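Local coordinates for protein phosphoglycolate phosphatase (Thermoplasma acidophilum, PDB 1KYT) that catalyses the dephosphorylation of 2-phosphoglycolate to glycolate and phosphate, using magnesium, and, less efficiently, releases phosphate from inorganic pyrophosphate, at residues 73-78 with 162-167; 153-158 with 184-189; 171-176 with 188-193. The protein carries 1 engineered substitution. All blocks are in the same frame, centred on the assembly; numbering follows the deposited sequence.

Contact 1. Residues 73-78 with 162-167; sequences MFDNDG and KEMYSL
Met-73, Asp-75 and Asn-76, at the end of strand 72-74 and in the turn after it, meet Met-164 and Tyr-165, where helix 154-164 ends in a Schellman motif. The contact thus joins the antiparallel margin of the HAD-type sheet to a helix of the same alpha/beta core, away from the metal sites.

Apolar packing comes first. Met-73 and Met-164, both selenomethionines, reach toward each other tip to tip, with SE of Met-73 3.6 Å from SE of Met-164. Each chain is bent at its last torsion; for Met-164 (chi3 66°) the bend carries CE on to the turn, 3.4 Å from OD1 of Asp-75. Long, flexible, polarisable side chains suit a place where strand and helix backbones stay far apart, the nearest CA atoms, of Asp-75 and Met-164, being 10.4 Å from each other.

Within each segment, hydrogen bonds set the backbone. OD1 of Asp-75 accepts from N of Asn-76 at 3.1 Å through its anti lone pair, while OD2 has a long, weak ion pair with Lys-81. If an alanine stood at Asp-75, the N-H of Asn-76 would probably lose this acceptor and the methyl of Met-164 would face a gap. Asp-75 to Gly-78 form a type I beta turn, which Gly-78 closes with a left-handed backbone that glycine adopts easily. On the helix side, Leu-167 N bonds to Lys-162 O at 3.0 Å, Ser-166 N bonds weakly to Glu-163 O, and Ser-166 takes the positive phi of the C-prime position.

Flat groups complete the contact. Tyr-165 also packs on Pro-64 and Leu-7, and its ring plane stands 86° from the amide plane of Asn-76, whose CG lies 3.9 Å from OH of Tyr-165.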
HETATM    1  N   MSE A  73       9.537  -6.266 -14.785  1.00  7.50           N
HETATM    2  CA  MSE A  73      10.489  -5.182 -14.959  1.00  9.74           C
HETATM    3  C   MSE A  73      11.629  -5.502 -15.901  1.00 11.52           C
HETATM    4  O   MSE A  73      12.068  -6.648 -15.977  1.00 10.87           O
HETATM    5  CB  MSE A  73      11.054  -4.821 -13.573  1.00 11.74           C
HETATM    6  CG  MSE A  73      12.357  -4.047 -13.547  1.00 11.41           C
HETATM    7 SE   MSE A  73      13.153  -3.837 -11.766  1.00 16.97          SE
HETATM    8  CE  MSE A  73      14.017  -5.565 -11.807  1.00 18.57           C
ATOM      9  N   PHE A  74      12.105  -4.488 -16.616  1.00  8.13           N
ATOM     10  CA  PHE A  74      13.247  -4.669 -17.501  1.00 11.29           C
ATOM     11  C   PHE A  74      14.379  -3.942 -16.804  1.00 14.08           C
ATOM     12  O   PHE A  74      14.284  -2.731 -16.532  1.00 12.78           O
ATOM     13  CB  PHE A  74      12.981  -4.096 -18.895  1.00 12.22           C
ATOM     14  CG  PHE A  74      14.156  -4.226 -19.836  1.00 14.97           C
ATOM     15  CD1 PHE A  74      15.177  -3.282 -19.827  1.00 15.52           C
ATOM     16  CD2 PHE A  74      14.238  -5.290 -20.715  1.00 13.49           C
ATOM     17  CE1 PHE A  74      16.266  -3.389 -20.687  1.00 17.36           C
ATOM     18  CE2 PHE A  74      15.316  -5.411 -21.579  1.00 17.80           C
ATOM     19  CZ  PHE A  74      16.336  -4.455 -21.567  1.00 16.20           C
ATOM     20  N   ASP A  75      15.433  -4.700 -16.510  1.00 18.81           N
ATOM     21  CA  ASP A  75      16.614  -4.243 -15.779  1.00 25.79           C
ATOM     22  C   ASP A  75      17.651  -3.393 -16.501  1.00 27.48           C
ATOM     23  O   ASP A  75      17.616  -3.224 -17.718  1.00 27.95           O
ATOM     24  CB  ASP A  75      17.348  -5.455 -15.191  1.00 30.51           C
ATOM     25  CG  ASP A  75      17.446  -5.404 -13.684  1.00 34.10           C
ATOM     26  OD1 ASP A  75      17.755  -4.314 -13.149  1.00 37.01           O
ATOM     27  OD2 ASP A  75      17.229  -6.453 -13.039  1.00 37.79           O
ATOM     28  N   ASN A  76      18.591  -2.884 -15.710  1.00 30.55           N
ATOM     29  CA  ASN A  76      19.684  -2.059 -16.197  1.00 31.50           C
ATOM     30  C   ASN A  76      20.761  -2.948 -16.825  1.00 30.56           C
ATOM     31  O   ASN A  76      21.655  -2.462 -17.514  1.00 31.21           O
ATOM     32  CB  ASN A  76      20.291  -1.259 -15.036  1.00 36.37           C
ATOM     33  CG  ASN A  76      19.327  -0.235 -14.450  1.00 38.78           C
ATOM     34  OD1 ASN A  76      18.980   0.759 -15.097  1.00 39.52           O
ATOM     35  ND2 ASN A  76      18.897  -0.472 -13.211  1.00 41.04           N
ATOM     36  N   ASP A  77      20.667  -4.250 -16.570  1.00 28.29           N
ATOM     37  CA  ASP A  77      21.615  -5.223 -17.099  1.00 27.13           C
ATOM     38  C   ASP A  77      20.975  -5.946 -18.280  1.00 24.06           C
ATOM     39  O   ASP A  77      21.437  -7.000 -18.700  1.00 22.90           O
ATOM     40  CB  ASP A  77      22.002  -6.235 -16.016  1.00 27.76           C
ATOM     41  CG  ASP A  77      20.849  -7.131 -15.626  1.00 29.34           C
ATOM     42  OD1 ASP A  77      19.715  -6.844 -16.057  1.00 31.43           O
ATOM     43  OD2 ASP A  77      21.064  -8.116 -14.890  1.00 30.81           O
ATOM     44  N   GLY A  78      19.878  -5.389 -18.784  1.00 22.63           N
ATOM     45  CA  GLY A  78      19.221  -5.980 -19.935  1.00 20.76           C
ATOM     46  C   GLY A  78      18.444  -7.258 -19.724  1.00 18.38           C
ATOM     47  O   GLY A  78      18.095  -7.924 -20.684  1.00 20.96           O
ATOM     48  N   LYS A 162      13.570   1.740  -4.678  1.00 10.38           N
ATOM     49  CA  LYS A 162      14.196   2.236  -3.465  1.00 12.20           C
ATOM     50  C   LYS A 162      15.315   1.287  -3.020  1.00 13.05           C
ATOM     51  O   LYS A 162      16.431   1.722  -2.742  1.00 13.55           O
ATOM     52  CB  LYS A 162      13.139   2.357  -2.373  1.00 11.88           C
ATOM     53  CG  LYS A 162      13.681   2.647  -0.992  1.00 14.66           C
ATOM     54  CD  LYS A 162      12.538   2.883  -0.016  1.00 17.56           C
ATOM     55  CE  LYS A 162      13.055   3.177   1.384  1.00 22.17           C
ATOM     56  NZ  LYS A 162      13.802   2.015   1.919  1.00 26.54           N
ATOM     57  N   GLU A 163      15.005  -0.009  -2.971  1.00 15.44           N
ATOM     58  CA  GLU A 163      15.956  -1.043  -2.563  1.00 17.07           C
ATOM     59  C   GLU A 163      17.112  -1.208  -3.564  1.00 17.38           C
ATOM     60  O   GLU A 163      18.284  -1.345  -3.176  1.00 16.52           O
ATOM     61  CB  GLU A 163      15.221  -2.373  -2.411  1.00 22.38           C
ATOM     62  CG  GLU A 163      16.051  -3.490  -1.817  1.00 32.88           C
ATOM     63  CD  GLU A 163      16.456  -3.217  -0.375  1.00 40.10           C
ATOM     64  OE1 GLU A 163      15.833  -2.342   0.267  1.00 45.82           O
ATOM     65  OE2 GLU A 163      17.387  -3.888   0.121  1.00 44.57           O
HETATM   66  N   MSE A 164      16.781  -1.204  -4.850  1.00 15.57           N
HETATM   67  CA  MSE A 164      17.786  -1.353  -5.895  1.00 16.84           C
HETATM   68  C   MSE A 164      18.775  -0.199  -5.872  1.00 16.16           C
HETATM   69  O   MSE A 164      19.961  -0.393  -6.094  1.00 18.55           O
HETATM   70  CB  MSE A 164      17.121  -1.423  -7.278  1.00 13.51           C
HETATM   71  CG  MSE A 164      16.210  -2.623  -7.486  1.00 13.42           C
HETATM   72 SE   MSE A 164      15.276  -2.543  -9.192  1.00 16.60          SE
HETATM   73  CE  MSE A 164      16.843  -2.719 -10.318  1.00 15.19           C
ATOM     74  N   TYR A 165      18.293   1.000  -5.575  1.00 14.73           N
ATOM     75  CA  TYR A 165      19.166   2.171  -5.564  1.00 13.50           C
ATOM     76  C   TYR A 165      19.576   2.645  -4.163  1.00 13.49           C
ATOM     77  O   TYR A 165      20.219   3.691  -4.021  1.00 14.75           O
ATOM     78  CB  TYR A 165      18.490   3.313  -6.329  1.00 15.03           C
ATOM     79  CG  TYR A 165      18.470   3.146  -7.843  1.00 14.95           C
ATOM     80  CD1 TYR A 165      19.534   3.592  -8.625  1.00 13.59           C
ATOM     81  CD2 TYR A 165      17.394   2.541  -8.485  1.00 14.41           C
ATOM     82  CE1 TYR A 165      19.526   3.444 -10.005  1.00 14.91           C
ATOM     83  CE2 TYR A 165      17.376   2.380  -9.870  1.00 15.36           C
ATOM     84  CZ  TYR A 165      18.448   2.839 -10.622  1.00 16.85           C
ATOM     85  OH  TYR A 165      18.439   2.698 -11.990  1.00 17.10           O
ATOM     86  N   SER A 166      19.214   1.878  -3.139  1.00 13.28           N
ATOM     87  CA  SER A 166      19.532   2.221  -1.748  1.00 14.78           C
ATOM     88  C   SER A 166      19.204   3.671  -1.451  1.00 15.61           C
ATOM     89  O   SER A 166      20.055   4.435  -0.996  1.00 16.10           O
ATOM     90  CB  SER A 166      21.012   1.969  -1.466  1.00 14.71           C
ATOM     91  OG  SER A 166      21.356   0.636  -1.799  1.00 22.05           O
ATOM     92  N   LEU A 167      17.958   4.045  -1.708  1.00 17.27           N
ATOM     93  CA  LEU A 167      17.510   5.406  -1.490  1.00 18.19           C
ATOM     94  C   LEU A 167      16.609   5.518  -0.266  1.00 18.21           C
ATOM     95  O   LEU A 167      16.137   4.519   0.280  1.00 19.95           O
ATOM     96  CB  LEU A 167      16.735   5.902  -2.714  1.00 22.46           C
ATOM     97  CG  LEU A 167      17.470   5.957  -4.059  1.00 24.38           C
ATOM     98  CD1 LEU A 167      16.523   6.461  -5.151  1.00 26.66           C
ATOM     99  CD2 LEU A 167      18.676   6.869  -3.940  1.00 24.43           C
TER

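Contact 2. Residues 153-158 with 184-189; sequences DKAFAV and MFQLPV
Lys-154, Ala-155 and Val-158, on the first turns of helix 154-164, touch Met-184 and Leu-187, at the end of helix 182-185 and in the loop beyond it. Asp-153 is the N-cap: its OD1 accepts from N of Phe-156 at 3.0 Å and weakly from N of Ala-155. Lys-154 uses its aliphatic part here. CB lies against CB and CG of Met-184, and CD is 3.6 Å from CE of Met-184; NZ leads on to a salt bridge with Asp-181 and a hydrogen bond to Asn-180 O. Ala-155, small enough to let the backbones close in, has its CA 4.3 Å from CA of Met-184 and its CB near CD1 of Leu-187. Val-158 forks between two partners: CG2 touches SE of Met-184 at 3.9 Å and CG1 touches CD1 of Leu-187 at 4.0 Å. Met-184 can run between Lys-154 and Val-158 because its CG sits between the backbone N and carbonyl carbon (chi1 65°), with the chain extended beyond. No hydrogen bond crosses the contact, so the lysine stem meets Met-184 through apolar contacts, consistent with its amine being steadied beside Asp-181, a magnesium ligand, to bind substrate as in related enzymes.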
ATOM      1  N   ASP A 153       1.297  -3.911  -7.573  1.00 13.27           N
ATOM      2  CA  ASP A 153       1.033  -2.516  -7.940  1.00 11.58           C
ATOM      3  C   ASP A 153       2.262  -1.591  -7.978  1.00 12.22           C
ATOM      4  O   ASP A 153       3.410  -2.023  -7.877  1.00  9.50           O
ATOM      5  CB  ASP A 153      -0.003  -1.907  -6.978  1.00 14.79           C
ATOM      6  CG  ASP A 153       0.481  -1.873  -5.530  1.00 16.94           C
ATOM      7  OD1 ASP A 153       1.705  -1.773  -5.302  1.00 15.30           O
ATOM      8  OD2 ASP A 153      -0.363  -1.933  -4.614  1.00 19.07           O
ATOM      9  N   LYS A 154       1.991  -0.300  -8.120  1.00 10.47           N
ATOM     10  CA  LYS A 154       3.042   0.701  -8.197  1.00 13.49           C
ATOM     11  C   LYS A 154       3.844   0.861  -6.905  1.00 13.85           C
ATOM     12  O   LYS A 154       5.029   1.236  -6.948  1.00 11.94           O
ATOM     13  CB  LYS A 154       2.446   2.050  -8.623  1.00 12.85           C
ATOM     14  CG  LYS A 154       1.855   2.063 -10.027  1.00 11.77           C
ATOM     15  CD  LYS A 154       1.656   3.498 -10.511  1.00 10.88           C
ATOM     16  CE  LYS A 154       1.097   3.553 -11.904  1.00 11.29           C
ATOM     17  NZ  LYS A 154      -0.331   3.146 -12.003  1.00 11.46           N
ATOM     18  N   ALA A 155       3.203   0.600  -5.761  1.00 12.31           N
ATOM     19  CA  ALA A 155       3.887   0.680  -4.467  1.00 13.16           C
ATOM     20  C   ALA A 155       4.980  -0.393  -4.478  1.00 12.79           C
ATOM     21  O   ALA A 155       6.114  -0.161  -4.050  1.00 10.60           O
ATOM     22  CB  ALA A 155       2.904   0.427  -3.326  1.00 10.85           C
ATOM     23  N   PHE A 156       4.633  -1.571  -4.983  1.00 13.67           N
ATOM     24  CA  PHE A 156       5.593  -2.665  -5.089  1.00 11.55           C
ATOM     25  C   PHE A 156       6.809  -2.207  -5.923  1.00 11.78           C
ATOM     26  O   PHE A 156       7.972  -2.355  -5.516  1.00  8.89           O
ATOM     27  CB  PHE A 156       4.921  -3.861  -5.769  1.00 12.19           C
ATOM     28  CG  PHE A 156       5.827  -5.036  -5.988  1.00 14.09           C
ATOM     29  CD1 PHE A 156       6.052  -5.954  -4.972  1.00 12.35           C
ATOM     30  CD2 PHE A 156       6.491  -5.205  -7.206  1.00 12.38           C
ATOM     31  CE1 PHE A 156       6.921  -7.021  -5.157  1.00 15.64           C
ATOM     32  CE2 PHE A 156       7.372  -6.280  -7.397  1.00 16.23           C
ATOM     33  CZ  PHE A 156       7.587  -7.184  -6.379  1.00 11.60           C
ATOM     34  N   ALA A 157       6.523  -1.658  -7.094  1.00 10.52           N
ATOM     35  CA  ALA A 157       7.570  -1.202  -8.000  1.00 11.36           C
ATOM     36  C   ALA A 157       8.431  -0.102  -7.412  1.00 11.61           C
ATOM     37  O   ALA A 157       9.650  -0.134  -7.565  1.00 12.68           O
ATOM     38  CB  ALA A 157       6.969  -0.734  -9.311  1.00  8.27           C
ATOM     39  N   VAL A 158       7.820   0.872  -6.741  1.00 11.77           N
ATOM     40  CA  VAL A 158       8.621   1.955  -6.175  1.00 11.34           C
ATOM     41  C   VAL A 158       9.477   1.448  -5.014  1.00 12.71           C
ATOM     42  O   VAL A 158      10.626   1.871  -4.869  1.00 11.89           O
ATOM     43  CB  VAL A 158       7.742   3.154  -5.723  1.00  8.33           C
ATOM     44  CG1 VAL A 158       8.600   4.190  -4.996  1.00  9.63           C
ATOM     45  CG2 VAL A 158       7.102   3.804  -6.944  1.00 13.82           C
HETATM   46  N   MSE A 184       1.348   4.260  -4.859  1.00 13.30           N
HETATM   47  CA  MSE A 184       2.670   4.837  -4.717  1.00 13.15           C
HETATM   48  C   MSE A 184       2.617   6.240  -4.114  1.00 11.64           C
HETATM   49  O   MSE A 184       3.610   6.718  -3.585  1.00 12.42           O
HETATM   50  CB  MSE A 184       3.462   4.828  -6.045  1.00 13.30           C
HETATM   51  CG  MSE A 184       2.937   5.680  -7.193  1.00 12.91           C
HETATM   52 SE   MSE A 184       4.213   5.686  -8.679  1.00 13.45          SE
HETATM   53  CE  MSE A 184       3.173   6.736  -9.932  1.00 17.82           C
ATOM     54  N   PHE A 185       1.463   6.892  -4.153  1.00 13.70           N
ATOM     55  CA  PHE A 185       1.398   8.230  -3.552  1.00 14.42           C
ATOM     56  C   PHE A 185       1.249   8.152  -2.031  1.00 13.26           C
ATOM     57  O   PHE A 185       1.585   9.093  -1.313  1.00 15.66           O
ATOM     58  CB  PHE A 185       0.245   9.052  -4.144  1.00 10.96           C
ATOM     59  CG  PHE A 185       0.640   9.865  -5.342  1.00 10.99           C
ATOM     60  CD1 PHE A 185       0.988   9.242  -6.546  1.00  7.65           C
ATOM     61  CD2 PHE A 185       0.726  11.248  -5.252  1.00  6.58           C
ATOM     62  CE1 PHE A 185       1.419   9.987  -7.636  1.00 10.23           C
ATOM     63  CE2 PHE A 185       1.157  12.003  -6.342  1.00  8.45           C
ATOM     64  CZ  PHE A 185       1.506  11.369  -7.535  1.00  9.75           C
ATOM     65  N   GLN A 186       0.746   7.037  -1.527  1.00 15.44           N
ATOM     66  CA  GLN A 186       0.589   6.927  -0.090  1.00 12.62           C
ATOM     67  C   GLN A 186       1.903   6.564   0.598  1.00 12.58           C
ATOM     68  O   GLN A 186       1.960   6.479   1.821  1.00 15.87           O
ATOM     69  CB  GLN A 186      -0.539   5.944   0.264  1.00 13.58           C
ATOM     70  CG  GLN A 186      -0.442   4.545  -0.330  1.00 16.80           C
ATOM     71  CD  GLN A 186       0.381   3.575   0.517  1.00 19.16           C
ATOM     72  OE1 GLN A 186       0.095   3.363   1.699  1.00 18.41           O
ATOM     73  NE2 GLN A 186       1.393   2.968  -0.094  1.00 19.66           N
ATOM     74  N   LEU A 187       2.960   6.355  -0.187  1.00 11.47           N
ATOM     75  CA  LEU A 187       4.279   6.062   0.374  1.00  9.81           C
ATOM     76  C   LEU A 187       4.900   7.385   0.822  1.00 10.98           C
ATOM     77  O   LEU A 187       4.461   8.448   0.400  1.00 11.76           O
ATOM     78  CB  LEU A 187       5.190   5.393  -0.662  1.00 10.38           C
ATOM     79  CG  LEU A 187       4.771   4.017  -1.175  1.00 11.66           C
ATOM     80  CD1 LEU A 187       5.689   3.602  -2.312  1.00 11.79           C
ATOM     81  CD2 LEU A 187       4.825   3.005  -0.041  1.00 10.58           C
ATOM     82  N   PRO A 188       5.953   7.339   1.661  1.00 10.61           N
ATOM     83  CA  PRO A 188       6.613   8.550   2.162  1.00 12.56           C
ATOM     84  C   PRO A 188       7.527   9.239   1.161  1.00 12.49           C
ATOM     85  O   PRO A 188       8.481   9.919   1.540  1.00 14.27           O
ATOM     86  CB  PRO A 188       7.390   8.047   3.390  1.00  9.36           C
ATOM     87  CG  PRO A 188       6.788   6.694   3.682  1.00  7.95           C
ATOM     88  CD  PRO A 188       6.507   6.156   2.325  1.00 10.73           C
ATOM     89  N   VAL A 189       7.215   9.076  -0.119  1.00 12.39           N
ATOM     90  CA  VAL A 189       8.004   9.664  -1.186  1.00 12.51           C
ATOM     91  C   VAL A 189       7.577  11.097  -1.473  1.00 12.71           C
ATOM     92  O   VAL A 189       6.610  11.596  -0.891  1.00 13.58           O
ATOM     93  CB  VAL A 189       7.829   8.856  -2.469  1.00 11.67           C
ATOM     94  CG1 VAL A 189       8.359   7.453  -2.278  1.00 12.80           C
ATOM     95  CG2 VAL A 189       6.330   8.802  -2.832  1.00 11.14           C
TER

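Contact 3. Residues 171-176 with 188-193; sequences EILVIG and PVRKAC
Val-189 fits its branched side chain against Ile-172 and Val-174 where two parallel strands, 172-175 and 190-193, start to run together in a beta-alpha-beta unit through helix 182-185. Its CB rests 3.5 Å from O of Ile-172. With CG1 anti to the carbonyl carbon (chi1 -63°), the fork opens to two neighbours: CG1 meets CG2 of Ile-172 at 3.9 Å, while CG2 lies 3.6 Å from CG2 of Val-174, whose side chain it crosses at about a right angle. Beta-branched residues suit this place, being compact and at ease in extended backbone.

Beyond it the backbones bond in parallel register. Arg-190 N gives to Ile-172 O at 2.7 Å, Val-174 N to Arg-190 O at 2.8 Å, and Ala-192 N to Val-174 O at 3.1 Å. The small Ala-192 makes room for Leu-173, whose CD1 is 4.0 Å from its CB. Lys-191 folds back so that NZ reaches Val-189 O from above the carbonyl plane and also bonds to Phe-185 O; the chain of Arg-190 leads away from strand 172-175, and its NE forms a salt bridge with Asp-170.

Strand 7-11 flanks strand 172-175 on its other edge, and strand 207-208 follows strand 190-193. Helix 215-223 covers Leu-173, Ile-175 and Ala-192, whereas Ile-172 packs against helix 154-164.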
ATOM      1  N   GLU A 171      14.088  10.705  -1.324  1.00 16.70           N
ATOM      2  CA  GLU A 171      14.993  10.938  -2.442  1.00 13.81           C
ATOM      3  C   GLU A 171      14.259  10.495  -3.706  1.00 13.76           C
ATOM      4  O   GLU A 171      14.785  10.581  -4.811  1.00 10.98           O
ATOM      5  CB  GLU A 171      16.276  10.123  -2.280  1.00 16.34           C
ATOM      6  CG  GLU A 171      17.124  10.556  -1.098  1.00 18.31           C
ATOM      7  CD  GLU A 171      18.376   9.728  -0.948  1.00 17.32           C
ATOM      8  OE1 GLU A 171      18.272   8.509  -0.698  1.00 19.41           O
ATOM      9  OE2 GLU A 171      19.474  10.300  -1.087  1.00 23.86           O
ATOM     10  N   ILE A 172      13.032  10.020  -3.521  1.00 13.52           N
ATOM     11  CA  ILE A 172      12.220   9.531  -4.627  1.00 12.67           C
ATOM     12  C   ILE A 172      11.037  10.442  -4.874  1.00 12.94           C
ATOM     13  O   ILE A 172      10.356  10.864  -3.936  1.00  9.86           O
ATOM     14  CB  ILE A 172      11.665   8.113  -4.349  1.00 13.15           C
ATOM     15  CG1 ILE A 172      12.807   7.096  -4.309  1.00 13.65           C
ATOM     16  CG2 ILE A 172      10.608   7.729  -5.420  1.00 13.38           C
ATOM     17  CD1 ILE A 172      12.355   5.740  -3.830  1.00 11.39           C
ATOM     18  N   LEU A 173      10.824  10.760  -6.147  1.00 11.89           N
ATOM     19  CA  LEU A 173       9.701  11.584  -6.566  1.00 11.70           C
ATOM     20  C   LEU A 173       8.775  10.696  -7.402  1.00 12.98           C
ATOM     21  O   LEU A 173       9.241   9.954  -8.272  1.00 12.40           O
ATOM     22  CB  LEU A 173      10.197  12.756  -7.422  1.00 12.84           C
ATOM     23  CG  LEU A 173       9.148  13.514  -8.241  1.00 13.83           C
ATOM     24  CD1 LEU A 173       8.092  14.108  -7.308  1.00 11.69           C
ATOM     25  CD2 LEU A 173       9.833  14.601  -9.065  1.00 11.08           C
ATOM     26  N   VAL A 174       7.475  10.744  -7.130  1.00 11.70           N
ATOM     27  CA  VAL A 174       6.534   9.963  -7.931  1.00 11.19           C
ATOM     28  C   VAL A 174       5.578  10.907  -8.641  1.00  9.72           C
ATOM     29  O   VAL A 174       5.126  11.895  -8.054  1.00 11.23           O
ATOM     30  CB  VAL A 174       5.697   8.971  -7.079  1.00  9.86           C
ATOM     31  CG1 VAL A 174       6.607   7.931  -6.447  1.00  8.56           C
ATOM     32  CG2 VAL A 174       4.905   9.719  -6.046  1.00 10.09           C
ATOM     33  N   ILE A 175       5.309  10.621  -9.908  1.00  9.08           N
ATOM     34  CA  ILE A 175       4.389  11.415 -10.710  1.00 11.22           C
ATOM     35  C   ILE A 175       3.253  10.502 -11.191  1.00 11.38           C
ATOM     36  O   ILE A 175       3.478   9.479 -11.844  1.00  8.95           O
ATOM     37  CB  ILE A 175       5.122  12.076 -11.905  1.00 13.54           C
ATOM     38  CG1 ILE A 175       6.247  12.972 -11.369  1.00 15.57           C
ATOM     39  CG2 ILE A 175       4.157  12.905 -12.743  1.00 13.05           C
ATOM     40  CD1 ILE A 175       7.183  13.527 -12.431  1.00 18.20           C
ATOM     41  N   GLY A 176       2.029  10.886 -10.832  1.00 11.03           N
ATOM     42  CA  GLY A 176       0.854  10.128 -11.191  1.00 11.16           C
ATOM     43  C   GLY A 176      -0.335  11.033 -11.448  1.00 11.17           C
ATOM     44  O   GLY A 176      -0.211  12.266 -11.492  1.00  8.50           O
ATOM     45  N   PRO A 188       5.953   7.339   1.661  1.00 10.61           N
ATOM     46  CA  PRO A 188       6.613   8.550   2.162  1.00 12.56           C
ATOM     47  C   PRO A 188       7.527   9.239   1.161  1.00 12.49           C
ATOM     48  O   PRO A 188       8.481   9.919   1.540  1.00 14.27           O
ATOM     49  CB  PRO A 188       7.390   8.047   3.390  1.00  9.36           C
ATOM     50  CG  PRO A 188       6.788   6.694   3.682  1.00  7.95           C
ATOM     51  CD  PRO A 188       6.507   6.156   2.325  1.00 10.73           C
ATOM     52  N   VAL A 189       7.215   9.076  -0.119  1.00 12.39           N
ATOM     53  CA  VAL A 189       8.004   9.664  -1.186  1.00 12.51           C
ATOM     54  C   VAL A 189       7.577  11.097  -1.473  1.00 12.71           C
ATOM     55  O   VAL A 189       6.610  11.596  -0.891  1.00 13.58           O
ATOM     56  CB  VAL A 189       7.829   8.856  -2.469  1.00 11.67           C
ATOM     57  CG1 VAL A 189       8.359   7.453  -2.278  1.00 12.80           C
ATOM     58  CG2 VAL A 189       6.330   8.802  -2.832  1.00 11.14           C
ATOM     59  N   ARG A 190       8.308  11.759  -2.368  1.00 12.24           N
ATOM     60  CA  ARG A 190       7.960  13.114  -2.776  1.00 11.69           C
ATOM     61  C   ARG A 190       6.918  12.898  -3.876  1.00 12.21           C
ATOM     62  O   ARG A 190       6.998  11.927  -4.631  1.00 11.64           O
ATOM     63  CB  ARG A 190       9.169  13.859  -3.336  1.00 13.62           C
ATOM     64  CG  ARG A 190       9.006  15.371  -3.309  1.00 15.03           C
ATOM     65  CD  ARG A 190       9.086  15.903  -1.880  1.00 18.58           C
ATOM     66  NE  ARG A 190      10.406  15.677  -1.289  1.00 19.21           N
ATOM     67  CZ  ARG A 190      11.499  16.357  -1.622  1.00 20.63           C
ATOM     68  NH1 ARG A 190      11.434  17.310  -2.534  1.00 21.36           N
ATOM     69  NH2 ARG A 190      12.666  16.070  -1.060  1.00 21.55           N
ATOM     70  N   LYS A 191       5.955  13.811  -3.972  1.00 12.00           N
ATOM     71  CA  LYS A 191       4.860  13.673  -4.928  1.00 10.85           C
ATOM     72  C   LYS A 191       4.546  14.905  -5.757  1.00 13.48           C
ATOM     73  O   LYS A 191       4.574  16.030  -5.249  1.00 11.47           O
ATOM     74  CB  LYS A 191       3.595  13.289  -4.164  1.00 12.42           C
ATOM     75  CG  LYS A 191       3.702  12.020  -3.351  1.00 10.99           C
ATOM     76  CD  LYS A 191       2.515  11.904  -2.413  1.00 17.27           C
ATOM     77  CE  LYS A 191       2.948  11.902  -0.977  1.00 18.44           C
ATOM     78  NZ  LYS A 191       3.621  10.625  -0.651  1.00 21.90           N
ATOM     79  N   ALA A 192       4.206  14.680  -7.021  1.00 13.93           N
ATOM     80  CA  ALA A 192       3.831  15.759  -7.925  1.00 12.99           C
ATOM     81  C   ALA A 192       2.776  15.207  -8.863  1.00 14.73           C
ATOM     82  O   ALA A 192       2.772  14.010  -9.167  1.00 13.12           O
ATOM     83  CB  ALA A 192       5.033  16.252  -8.712  1.00 13.85           C
ATOM     84  N   CYS A 193       1.870  16.073  -9.302  1.00 12.25           N
ATOM     85  CA  CYS A 193       0.797  15.662 -10.201  1.00 10.57           C
ATOM     86  C   CYS A 193       0.407  16.771 -11.180  1.00 10.04           C
ATOM     87  O   CYS A 193       0.801  17.921 -11.015  1.00 12.17           O
ATOM     88  CB  CYS A 193      -0.425  15.248  -9.381  1.00 10.97           C
ATOM     89  SG  CYS A 193      -1.146  16.588  -8.431  1.00 12.90           S
TER

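How the contacts relate
Contacts 2 and 3 are close neighbours, their centres about 9 Å apart, and share Pro-188 and Val-189; contact 1 lies about 15 Å from the centre of contact 2 and 17 Å from that of contact 3. Contacts 1 and 3 follow in series along the chain, whereas 1 and 2 alternate. Strands 72-74, 172-175 and 190-193 belong to one mixed sheet. Helix 154-164 lies against it, with contact 1 tying its end to the antiparallel margin and contact 2 tying its start to the segment leading into strand 190-193. Asp-11, ending strand 7-11, and Asp-181, in the loop after strand 172-175, bind magnesium near the helix start.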